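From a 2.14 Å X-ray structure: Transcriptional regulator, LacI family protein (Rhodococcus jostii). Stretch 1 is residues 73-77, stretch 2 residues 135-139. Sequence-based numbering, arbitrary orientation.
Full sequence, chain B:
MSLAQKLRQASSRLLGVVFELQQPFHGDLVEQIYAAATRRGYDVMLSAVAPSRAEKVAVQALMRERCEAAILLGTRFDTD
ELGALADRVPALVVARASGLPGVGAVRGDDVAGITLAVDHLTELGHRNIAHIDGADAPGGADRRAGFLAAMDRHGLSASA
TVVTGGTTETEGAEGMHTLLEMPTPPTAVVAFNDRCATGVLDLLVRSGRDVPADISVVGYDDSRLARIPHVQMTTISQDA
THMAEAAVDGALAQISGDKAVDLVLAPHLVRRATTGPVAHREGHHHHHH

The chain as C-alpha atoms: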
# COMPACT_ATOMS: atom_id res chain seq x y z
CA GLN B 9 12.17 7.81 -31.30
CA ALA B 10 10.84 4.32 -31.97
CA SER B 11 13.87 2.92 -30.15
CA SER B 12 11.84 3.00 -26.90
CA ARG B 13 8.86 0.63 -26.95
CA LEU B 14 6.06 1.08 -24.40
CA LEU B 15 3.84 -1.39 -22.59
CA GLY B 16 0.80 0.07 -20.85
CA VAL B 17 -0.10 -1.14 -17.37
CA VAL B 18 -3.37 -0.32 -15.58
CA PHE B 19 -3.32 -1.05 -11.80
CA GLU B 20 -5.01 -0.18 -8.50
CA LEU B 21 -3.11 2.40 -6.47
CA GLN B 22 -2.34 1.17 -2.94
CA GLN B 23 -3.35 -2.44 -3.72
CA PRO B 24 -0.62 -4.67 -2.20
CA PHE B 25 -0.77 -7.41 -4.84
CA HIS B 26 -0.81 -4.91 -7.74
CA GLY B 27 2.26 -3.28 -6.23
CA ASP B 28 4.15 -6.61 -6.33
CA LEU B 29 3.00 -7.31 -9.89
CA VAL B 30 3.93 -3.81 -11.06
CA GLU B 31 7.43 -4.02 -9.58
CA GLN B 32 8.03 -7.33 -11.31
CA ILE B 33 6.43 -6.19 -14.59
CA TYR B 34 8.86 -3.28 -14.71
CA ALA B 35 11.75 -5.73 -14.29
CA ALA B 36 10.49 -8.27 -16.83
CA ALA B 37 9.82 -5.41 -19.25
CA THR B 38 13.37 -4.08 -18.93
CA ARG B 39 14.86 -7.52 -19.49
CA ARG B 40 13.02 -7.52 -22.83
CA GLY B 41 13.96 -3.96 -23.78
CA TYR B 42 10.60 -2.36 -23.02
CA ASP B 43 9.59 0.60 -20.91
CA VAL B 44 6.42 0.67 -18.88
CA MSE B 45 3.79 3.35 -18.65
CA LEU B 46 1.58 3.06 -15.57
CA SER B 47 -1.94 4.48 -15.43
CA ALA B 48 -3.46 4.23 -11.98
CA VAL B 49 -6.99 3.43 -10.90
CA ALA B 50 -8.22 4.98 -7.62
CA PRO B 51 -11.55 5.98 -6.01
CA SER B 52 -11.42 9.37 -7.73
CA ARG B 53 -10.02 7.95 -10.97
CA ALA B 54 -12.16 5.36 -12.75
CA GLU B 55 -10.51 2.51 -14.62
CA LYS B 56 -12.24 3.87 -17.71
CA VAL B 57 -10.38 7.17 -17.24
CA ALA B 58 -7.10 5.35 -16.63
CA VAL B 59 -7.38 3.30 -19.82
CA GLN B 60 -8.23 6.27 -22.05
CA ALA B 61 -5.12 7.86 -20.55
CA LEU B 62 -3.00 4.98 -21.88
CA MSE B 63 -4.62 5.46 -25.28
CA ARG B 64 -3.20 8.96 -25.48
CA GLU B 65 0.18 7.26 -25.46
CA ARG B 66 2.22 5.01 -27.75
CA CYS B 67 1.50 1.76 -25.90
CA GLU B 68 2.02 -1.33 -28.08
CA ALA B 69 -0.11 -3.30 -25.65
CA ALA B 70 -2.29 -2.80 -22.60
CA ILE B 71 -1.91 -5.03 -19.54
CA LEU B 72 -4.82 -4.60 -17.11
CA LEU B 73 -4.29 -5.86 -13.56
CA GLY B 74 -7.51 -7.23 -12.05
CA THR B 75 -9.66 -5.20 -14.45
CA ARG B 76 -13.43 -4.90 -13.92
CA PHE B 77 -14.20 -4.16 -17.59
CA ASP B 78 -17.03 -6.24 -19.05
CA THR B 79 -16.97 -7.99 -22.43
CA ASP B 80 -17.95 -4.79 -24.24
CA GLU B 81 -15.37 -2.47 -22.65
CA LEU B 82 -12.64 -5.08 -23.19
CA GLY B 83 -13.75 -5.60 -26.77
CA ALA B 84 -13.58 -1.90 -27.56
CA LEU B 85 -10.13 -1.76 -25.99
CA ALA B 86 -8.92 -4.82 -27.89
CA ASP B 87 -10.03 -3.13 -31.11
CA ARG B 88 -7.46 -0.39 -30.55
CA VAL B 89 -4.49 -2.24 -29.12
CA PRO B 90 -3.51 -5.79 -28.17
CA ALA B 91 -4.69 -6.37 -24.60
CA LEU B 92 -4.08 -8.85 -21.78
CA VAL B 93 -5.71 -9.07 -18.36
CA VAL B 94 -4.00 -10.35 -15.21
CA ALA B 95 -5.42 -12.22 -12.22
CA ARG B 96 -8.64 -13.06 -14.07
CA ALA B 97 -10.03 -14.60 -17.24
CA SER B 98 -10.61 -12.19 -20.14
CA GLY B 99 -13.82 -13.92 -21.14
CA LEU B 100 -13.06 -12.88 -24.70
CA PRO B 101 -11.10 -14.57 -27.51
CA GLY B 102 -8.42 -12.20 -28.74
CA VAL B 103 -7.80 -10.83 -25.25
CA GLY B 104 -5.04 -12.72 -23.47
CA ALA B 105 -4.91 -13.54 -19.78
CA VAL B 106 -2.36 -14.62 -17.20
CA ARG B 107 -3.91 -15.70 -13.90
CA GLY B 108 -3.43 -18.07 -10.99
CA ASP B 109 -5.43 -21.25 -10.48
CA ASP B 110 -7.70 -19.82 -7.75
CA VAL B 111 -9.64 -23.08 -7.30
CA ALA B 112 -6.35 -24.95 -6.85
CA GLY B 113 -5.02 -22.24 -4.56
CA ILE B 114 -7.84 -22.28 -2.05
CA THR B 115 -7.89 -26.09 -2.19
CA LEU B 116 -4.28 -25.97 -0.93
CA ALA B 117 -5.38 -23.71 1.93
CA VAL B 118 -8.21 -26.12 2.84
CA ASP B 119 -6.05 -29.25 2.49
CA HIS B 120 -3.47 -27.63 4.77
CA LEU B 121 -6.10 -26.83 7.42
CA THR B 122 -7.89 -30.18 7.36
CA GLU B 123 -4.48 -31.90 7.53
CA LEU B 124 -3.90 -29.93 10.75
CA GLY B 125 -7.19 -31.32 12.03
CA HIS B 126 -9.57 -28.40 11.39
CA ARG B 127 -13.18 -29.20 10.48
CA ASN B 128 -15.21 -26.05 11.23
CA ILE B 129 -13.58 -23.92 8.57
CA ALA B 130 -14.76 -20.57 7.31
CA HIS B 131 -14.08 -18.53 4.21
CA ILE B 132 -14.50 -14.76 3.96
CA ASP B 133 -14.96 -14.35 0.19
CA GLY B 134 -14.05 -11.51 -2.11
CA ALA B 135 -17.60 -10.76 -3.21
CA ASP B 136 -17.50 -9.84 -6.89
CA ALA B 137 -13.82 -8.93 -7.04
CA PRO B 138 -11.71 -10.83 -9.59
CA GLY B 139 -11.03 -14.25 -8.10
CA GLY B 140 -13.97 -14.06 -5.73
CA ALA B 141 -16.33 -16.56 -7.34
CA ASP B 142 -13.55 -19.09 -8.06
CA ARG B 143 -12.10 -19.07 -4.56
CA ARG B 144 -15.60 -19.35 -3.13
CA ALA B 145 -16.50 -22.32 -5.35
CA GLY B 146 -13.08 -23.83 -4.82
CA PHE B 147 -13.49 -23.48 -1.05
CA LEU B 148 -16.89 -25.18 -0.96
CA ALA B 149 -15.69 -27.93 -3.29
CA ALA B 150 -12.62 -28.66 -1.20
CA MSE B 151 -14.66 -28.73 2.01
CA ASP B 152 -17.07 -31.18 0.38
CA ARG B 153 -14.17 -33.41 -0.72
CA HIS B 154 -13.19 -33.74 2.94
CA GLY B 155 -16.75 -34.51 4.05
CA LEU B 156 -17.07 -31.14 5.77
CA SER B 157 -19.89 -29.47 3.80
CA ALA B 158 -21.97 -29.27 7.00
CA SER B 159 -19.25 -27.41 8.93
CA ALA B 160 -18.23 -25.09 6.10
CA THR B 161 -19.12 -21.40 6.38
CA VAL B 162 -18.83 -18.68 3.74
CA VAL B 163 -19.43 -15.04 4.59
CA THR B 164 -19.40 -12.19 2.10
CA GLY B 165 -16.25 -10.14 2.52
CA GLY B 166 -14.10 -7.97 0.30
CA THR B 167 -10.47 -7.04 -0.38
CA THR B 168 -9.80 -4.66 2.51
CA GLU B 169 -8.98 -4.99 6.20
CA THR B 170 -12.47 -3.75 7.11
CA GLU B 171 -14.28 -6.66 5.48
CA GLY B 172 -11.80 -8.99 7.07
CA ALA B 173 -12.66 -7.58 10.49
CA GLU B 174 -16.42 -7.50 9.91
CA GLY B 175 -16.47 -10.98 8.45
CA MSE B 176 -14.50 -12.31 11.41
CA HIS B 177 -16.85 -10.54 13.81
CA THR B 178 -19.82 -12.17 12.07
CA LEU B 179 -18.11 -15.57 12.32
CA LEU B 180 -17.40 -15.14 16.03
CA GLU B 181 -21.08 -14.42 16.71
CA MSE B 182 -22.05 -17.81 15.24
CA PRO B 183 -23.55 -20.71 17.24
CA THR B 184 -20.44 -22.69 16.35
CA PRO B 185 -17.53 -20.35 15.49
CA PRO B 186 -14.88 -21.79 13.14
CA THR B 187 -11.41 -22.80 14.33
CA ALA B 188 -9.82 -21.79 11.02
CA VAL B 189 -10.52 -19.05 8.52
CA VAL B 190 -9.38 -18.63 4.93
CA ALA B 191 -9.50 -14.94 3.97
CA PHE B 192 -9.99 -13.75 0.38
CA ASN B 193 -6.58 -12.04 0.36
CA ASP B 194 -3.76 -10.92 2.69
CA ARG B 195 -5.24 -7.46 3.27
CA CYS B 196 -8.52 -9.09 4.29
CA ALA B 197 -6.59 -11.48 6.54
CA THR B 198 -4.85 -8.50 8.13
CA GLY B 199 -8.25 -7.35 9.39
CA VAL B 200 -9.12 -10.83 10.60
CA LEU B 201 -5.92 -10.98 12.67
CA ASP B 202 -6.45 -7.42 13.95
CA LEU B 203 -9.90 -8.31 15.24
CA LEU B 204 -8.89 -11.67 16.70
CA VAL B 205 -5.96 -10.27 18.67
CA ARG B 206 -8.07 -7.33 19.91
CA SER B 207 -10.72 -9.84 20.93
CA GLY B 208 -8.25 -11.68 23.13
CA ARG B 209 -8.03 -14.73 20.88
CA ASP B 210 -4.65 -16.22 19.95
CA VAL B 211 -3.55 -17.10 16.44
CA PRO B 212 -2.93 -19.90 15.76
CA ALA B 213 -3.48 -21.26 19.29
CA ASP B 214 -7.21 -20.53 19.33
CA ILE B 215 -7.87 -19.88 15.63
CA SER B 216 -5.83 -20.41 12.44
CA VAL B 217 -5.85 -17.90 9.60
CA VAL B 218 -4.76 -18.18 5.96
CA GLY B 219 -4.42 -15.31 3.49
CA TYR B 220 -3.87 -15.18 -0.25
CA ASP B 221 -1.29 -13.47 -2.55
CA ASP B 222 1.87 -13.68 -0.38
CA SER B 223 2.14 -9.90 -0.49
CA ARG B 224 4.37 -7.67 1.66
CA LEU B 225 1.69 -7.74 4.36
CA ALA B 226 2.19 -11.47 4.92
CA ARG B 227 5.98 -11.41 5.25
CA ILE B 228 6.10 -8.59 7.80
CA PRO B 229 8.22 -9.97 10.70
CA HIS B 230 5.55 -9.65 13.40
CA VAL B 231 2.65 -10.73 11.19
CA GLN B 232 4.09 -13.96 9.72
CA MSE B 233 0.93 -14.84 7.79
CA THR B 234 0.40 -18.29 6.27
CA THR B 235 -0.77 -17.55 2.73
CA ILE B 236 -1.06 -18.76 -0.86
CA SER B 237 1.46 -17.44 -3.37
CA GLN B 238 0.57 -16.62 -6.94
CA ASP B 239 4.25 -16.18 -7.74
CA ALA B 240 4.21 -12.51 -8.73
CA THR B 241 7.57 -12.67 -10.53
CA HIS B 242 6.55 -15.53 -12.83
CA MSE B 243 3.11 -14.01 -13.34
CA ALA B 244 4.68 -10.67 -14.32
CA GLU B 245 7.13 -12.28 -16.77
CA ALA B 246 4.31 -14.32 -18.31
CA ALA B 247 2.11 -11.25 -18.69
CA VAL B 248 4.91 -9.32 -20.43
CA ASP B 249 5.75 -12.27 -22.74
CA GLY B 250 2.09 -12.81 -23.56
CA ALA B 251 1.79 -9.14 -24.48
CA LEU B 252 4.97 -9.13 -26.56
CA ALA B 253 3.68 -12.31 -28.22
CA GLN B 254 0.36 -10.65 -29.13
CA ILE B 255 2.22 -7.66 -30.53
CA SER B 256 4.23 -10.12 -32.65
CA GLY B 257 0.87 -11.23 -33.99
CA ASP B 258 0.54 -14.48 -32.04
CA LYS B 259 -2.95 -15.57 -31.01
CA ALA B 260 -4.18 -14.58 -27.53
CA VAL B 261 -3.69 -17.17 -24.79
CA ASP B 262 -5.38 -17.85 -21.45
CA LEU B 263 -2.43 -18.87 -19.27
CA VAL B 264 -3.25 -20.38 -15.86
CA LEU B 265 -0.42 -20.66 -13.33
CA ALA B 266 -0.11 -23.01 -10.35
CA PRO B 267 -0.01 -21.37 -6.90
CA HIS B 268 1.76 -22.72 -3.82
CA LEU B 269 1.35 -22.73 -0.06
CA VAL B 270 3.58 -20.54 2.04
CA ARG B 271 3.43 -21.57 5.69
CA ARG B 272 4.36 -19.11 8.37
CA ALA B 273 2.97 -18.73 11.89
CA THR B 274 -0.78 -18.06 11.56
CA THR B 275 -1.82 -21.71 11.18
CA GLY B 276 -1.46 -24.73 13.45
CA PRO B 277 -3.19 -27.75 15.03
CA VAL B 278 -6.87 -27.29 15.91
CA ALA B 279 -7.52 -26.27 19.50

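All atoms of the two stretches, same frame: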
# COMPACT_ATOMS: atom_id res chain seq x y z
N LEU B 73 -4.34 -5.03 -14.76
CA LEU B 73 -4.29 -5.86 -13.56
C LEU B 73 -5.65 -5.89 -12.84
O LEU B 73 -6.17 -4.86 -12.43
CB LEU B 73 -3.22 -5.34 -12.60
CG LEU B 73 -1.82 -5.09 -13.16
CD1 LEU B 73 -0.84 -4.89 -12.00
CD2 LEU B 73 -1.39 -6.27 -14.03
N GLY B 74 -6.22 -7.08 -12.72
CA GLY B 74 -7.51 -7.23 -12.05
C GLY B 74 -8.60 -6.29 -12.54
O GLY B 74 -9.38 -5.77 -11.75
N THR B 75 -8.67 -6.09 -13.85
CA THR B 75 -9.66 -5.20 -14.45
C THR B 75 -11.11 -5.63 -14.18
O THR B 75 -11.40 -6.81 -14.02
CB THR B 75 -9.45 -5.10 -15.98
OG1 THR B 75 -10.38 -4.14 -16.53
CG2 THR B 75 -9.67 -6.45 -16.65
N ARG B 76 -12.01 -4.65 -14.15
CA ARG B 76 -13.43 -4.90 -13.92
C ARG B 76 -14.24 -4.64 -15.19
O ARG B 76 -15.48 -4.65 -15.16
CB ARG B 76 -13.95 -4.01 -12.78
CG ARG B 76 -13.12 -4.06 -11.50
CD ARG B 76 -13.03 -5.46 -10.94
NE ARG B 76 -14.27 -5.85 -10.26
CZ ARG B 76 -14.66 -5.38 -9.09
NH1 ARG B 76 -13.92 -4.49 -8.44
NH2 ARG B 76 -15.81 -5.79 -8.55
N PHE B 77 -13.55 -4.40 -16.30
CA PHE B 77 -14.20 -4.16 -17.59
C PHE B 77 -15.02 -5.37 -18.01
O PHE B 77 -14.57 -6.51 -17.85
CB PHE B 77 -13.16 -3.89 -18.68
CG PHE B 77 -12.68 -2.47 -18.74
CD1 PHE B 77 -13.16 -1.51 -17.85
CD2 PHE B 77 -11.78 -2.08 -19.73
CE1 PHE B 77 -12.75 -0.19 -17.95
CE2 PHE B 77 -11.36 -0.76 -19.84
CZ PHE B 77 -11.85 0.19 -18.94
N ALA B 135 -16.42 -11.31 -2.57
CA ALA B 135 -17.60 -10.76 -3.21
C ALA B 135 -17.48 -10.91 -4.72
O ALA B 135 -17.30 -12.01 -5.23
CB ALA B 135 -17.77 -9.29 -2.83
N ASP B 136 -17.57 -9.79 -5.44
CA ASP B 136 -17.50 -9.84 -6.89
C ASP B 136 -16.15 -9.40 -7.44
O ASP B 136 -16.02 -9.13 -8.64
CB ASP B 136 -18.61 -8.98 -7.50
CG ASP B 136 -19.99 -9.49 -7.17
OD1 ASP B 136 -20.24 -10.70 -7.36
OD2 ASP B 136 -20.84 -8.69 -6.71
N ALA B 137 -15.14 -9.33 -6.58
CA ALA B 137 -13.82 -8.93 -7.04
C ALA B 137 -13.24 -10.08 -7.86
O ALA B 137 -13.63 -11.23 -7.69
CB ALA B 137 -12.92 -8.63 -5.87
N PRO B 138 -12.32 -9.77 -8.78
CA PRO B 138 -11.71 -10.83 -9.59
C PRO B 138 -11.17 -11.91 -8.66
O PRO B 138 -10.48 -11.60 -7.68
CB PRO B 138 -10.60 -10.10 -10.33
CG PRO B 138 -11.22 -8.75 -10.57
CD PRO B 138 -11.87 -8.44 -9.24
N GLY B 139 -11.51 -13.16 -8.94
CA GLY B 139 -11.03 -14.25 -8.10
C GLY B 139 -12.03 -14.65 -7.04
O GLY B 139 -11.96 -15.75 -6.50

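Two irregular segments, sixty or more residues apart in sequence wherever they touch, meet over about 168 Å², counting both sides. Their CA atoms come closest at Gly74 and Pro138, 6.1 Å apart. Gly74 adopts a positive phi (51°), which favours glycine. Gly139, with phi 95°, stands at the N-cap position just before a helix; a CB there would be jammed against the carbonyl oxygen of Pro138, so the backbone itself calls for glycine.

Pro138 is the centre of the contact. Its CA-to-CB bond points toward the other stretch, and Pro138 CG lies 3.7 Å from Gly74 O and 4.0 Å from Thr75 O. The compact, rigid ring offers nonpolar CG and CD atoms for van der Waals packing.

Arg76 supplies the other main surface. Its CA-to-CB bond points sideways, but chi1 to chi3, all m, bring its end nearer. The long chain lays aliphatic Arg76 CD 3.6 Å from Pro138 CD, while one guanidinium face covers Pro138 CD and Ala137 CA. Arg76 NH2 also comes within 3.3 Å of Asp136 O, whereas the end of the Asp136 side chain leads away.

The CA-to-CB bond of Thr75 points away; Thr75 OG1 accepts a hydrogen bond from Phe77 N (3.2 Å) within the first stretch.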